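Side-chain contact in ulvan Lyase-PL25 (Pseudoalteromonas sp. PLSV, PDB 5UAM), which cleaves ulvan, the sulfated cell-wall polysaccharide of green seaweeds, as a polysaccharide lyase of family 25 with a beta-propeller fold: residues Y222-K227 against S308-A313. Residues are numbered along the deposited sequence; the frame is centred on the assembly and turned at random.
Sequences YAWAGK and STHLDA. With PO4 (phosphate ion), chain E.
Trp224 and Ser308 mark the nearest backbone approach, CA to CA 5.8 Å, between two strand segments that run the same way at 30° but belong to different sheets, and side chains and water join them. Trp224 is a worked example of one indole bridging two sheets. A chi1 of -165° sets CG opposite the backbone N and carries the indole over Ser308, whose CB sits 3.5 Å from the centroid of its six-membered ring, a CH-pi contact almost on the ring normal. Trp224 CZ3 comes within 3.3 Å of Thr309 O. The indole also turns an edge to the face of His310 in an offset edge-to-face pair, planes at 72°, with Trp224 CH2 3.9 Å from His310 CE1. In place of this tryptophan, an alanine would probably open a gap above Ser308 CB and take from His310 the indole edge at its face. Beyond the rings, one water donates to both Lys227 O and Thr309 O. Trp224 NE1 bonds to Ile40 O, and Asp364 OD1 accepts from both Ser308 OG and His310 NE2. At the other end of 222-227, Tyr222 OH donates to a phosphate, probably from the crystallisation liquor, that His99, His119, Arg180 and His184 also bond in the probable substrate site. Within the propeller, strand 217-227 pairs with 232-243, and an outermost strand, 303-311, pairs with 317-324, so the contact joins two neighbouring sheets.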
loop_
_atom_site.group_PDB
_atom_site.type_symbol
_atom_site.label_atom_id
_atom_site.label_comp_id
_atom_site.label_asym_id
_atom_site.label_seq_id
_atom_site.Cartn_x
_atom_site.Cartn_y
_atom_site.Cartn_z
ATOM N N TYR A 222 -6.934 -8.975 3.374
ATOM C CA TYR A 222 -6.073 -7.923 2.838
ATOM C C TYR A 222 -5.434 -7.196 4.011
ATOM O O TYR A 222 -6.135 -6.747 4.923
ATOM C CB TYR A 222 -6.873 -6.919 1.995
ATOM C CG TYR A 222 -7.383 -7.512 0.704
ATOM C CD1 TYR A 222 -8.622 -8.154 0.667
ATOM C CD2 TYR A 222 -6.648 -7.451 -0.470
ATOM C CE1 TYR A 222 -9.098 -8.727 -0.499
ATOM C CE2 TYR A 222 -7.104 -8.014 -1.630
ATOM C CZ TYR A 222 -8.362 -8.633 -1.658
ATOM O OH TYR A 222 -8.831 -9.206 -2.816
ATOM N N ALA A 223 -4.110 -7.078 3.991
ATOM C CA ALA A 223 -3.372 -6.544 5.130
ATOM C C ALA A 223 -2.486 -5.382 4.709
ATOM O O ALA A 223 -2.057 -5.283 3.561
ATOM C CB ALA A 223 -2.492 -7.638 5.768
ATOM N N TRP A 224 -2.212 -4.506 5.669
ATOM C CA TRP A 224 -1.260 -3.416 5.541
ATOM C C TRP A 224 -0.356 -3.462 6.761
ATOM O O TRP A 224 -0.826 -3.322 7.906
ATOM C CB TRP A 224 -1.975 -2.073 5.457
ATOM C CG TRP A 224 -1.150 -0.913 4.975
ATOM C CD1 TRP A 224 -1.081 -0.437 3.694
ATOM C CD2 TRP A 224 -0.287 -0.073 5.756
ATOM N NE1 TRP A 224 -0.253 0.649 3.631
ATOM C CE2 TRP A 224 0.246 0.895 4.888
ATOM C CE3 TRP A 224 0.073 -0.034 7.108
ATOM C CZ2 TRP A 224 1.130 1.874 5.323
ATOM C CZ3 TRP A 224 0.952 0.948 7.522
ATOM C CH2 TRP A 224 1.462 1.868 6.652
ATOM N N ALA A 225 0.931 -3.673 6.515
ATOM C CA ALA A 225 1.931 -3.771 7.562
ATOM C C ALA A 225 2.834 -2.558 7.534
ATOM O O ALA A 225 3.295 -2.138 6.468
ATOM C CB ALA A 225 2.785 -5.020 7.363
ATOM N N GLY A 226 3.123 -2.000 8.708
ATOM C CA GLY A 226 4.014 -0.867 8.819
ATOM C C GLY A 226 4.787 -0.912 10.118
ATOM O O GLY A 226 4.543 -1.756 10.978
ATOM N N LYS A 227 5.724 0.017 10.258
ATOM C CA LYS A 227 6.482 0.122 11.494
ATOM C C LYS A 227 5.594 0.538 12.646
ATOM O O LYS A 227 4.686 1.367 12.507
ATOM C CB LYS A 227 7.567 1.168 11.338
ATOM C CG LYS A 227 8.820 0.620 10.756
ATOM C CD LYS A 227 9.643 -0.070 11.824
ATOM C CE LYS A 227 11.073 -0.243 11.365
ATOM N NZ LYS A 227 11.765 1.054 11.146
ATOM N N SER A 308 -4.524 1.967 6.107
ATOM C CA SER A 308 -3.206 1.898 6.720
ATOM C C SER A 308 -3.373 2.094 8.218
ATOM O O SER A 308 -4.463 2.385 8.712
ATOM C CB SER A 308 -2.294 2.979 6.155
ATOM O OG SER A 308 -2.923 4.245 6.380
ATOM N N THR A 309 -2.274 1.931 8.947
ATOM C CA THR A 309 -2.300 2.070 10.399
ATOM C C THR A 309 -1.003 2.704 10.884
ATOM O O THR A 309 0.069 2.450 10.340
ATOM C CB THR A 309 -2.576 0.705 11.079
ATOM O OG1 THR A 309 -2.601 0.849 12.501
ATOM C CG2 THR A 309 -1.531 -0.322 10.727
ATOM N N HIS A 310 -1.125 3.522 11.933
ATOM C CA HIS A 310 0.003 4.214 12.543
ATOM C C HIS A 310 -0.275 4.388 14.025
ATOM O O HIS A 310 -1.435 4.530 14.446
ATOM C CB HIS A 310 0.195 5.624 11.943
ATOM C CG HIS A 310 0.374 5.630 10.464
ATOM N ND1 HIS A 310 1.544 5.225 9.866
ATOM C CD2 HIS A 310 -0.467 5.990 9.469
ATOM C CE1 HIS A 310 1.409 5.328 8.550
ATOM N NE2 HIS A 310 0.205 5.799 8.289
ATOM N N LEU A 311 0.795 4.385 14.822
ATOM C CA LEU A 311 0.660 4.594 16.258
ATOM C C LEU A 311 0.784 6.064 16.621
ATOM O O LEU A 311 1.603 6.789 16.051
ATOM C CB LEU A 311 1.749 3.848 17.018
ATOM C CG LEU A 311 1.812 2.343 16.798
ATOM C CD1 LEU A 311 2.862 1.721 17.693
ATOM C CD2 LEU A 311 0.466 1.678 17.047
ATOM N N ASP A 312 -0.008 6.489 17.610
ATOM C CA ASP A 312 0.132 7.830 18.156
ATOM C C ASP A 312 1.278 7.862 19.172
ATOM O O ASP A 312 1.960 6.863 19.422
ATOM C CB ASP A 312 -1.205 8.362 18.696
ATOM C CG ASP A 312 -1.735 7.619 19.910
ATOM O OD1 ASP A 312 -0.953 7.065 20.704
ATOM O OD2 ASP A 312 -2.970 7.620 20.094
ATOM N N ALA A 313 1.507 9.050 19.735
ATOM C CA ALA A 313 2.634 9.282 20.629
ATOM C C ALA A 313 2.518 8.496 21.924
ATOM O O ALA A 313 3.523 8.316 22.627
ATOM C CB ALA A 313 2.723 10.772 20.950
HETATM P P PO4 E . -7.011 -8.982 -6.114
HETATM O O1 PO4 E . -8.306 -9.530 -6.680
HETATM O O2 PO4 E . -6.997 -9.107 -4.645
HETATM O O3 PO4 E . -6.988 -7.526 -6.514
HETATM O O4 PO4 E . -5.862 -9.786 -6.715
HETATM O O HOH W 1 2.888 2.133 10.388
HETATM O O HOH W 2 3.443 3.675 13.781
#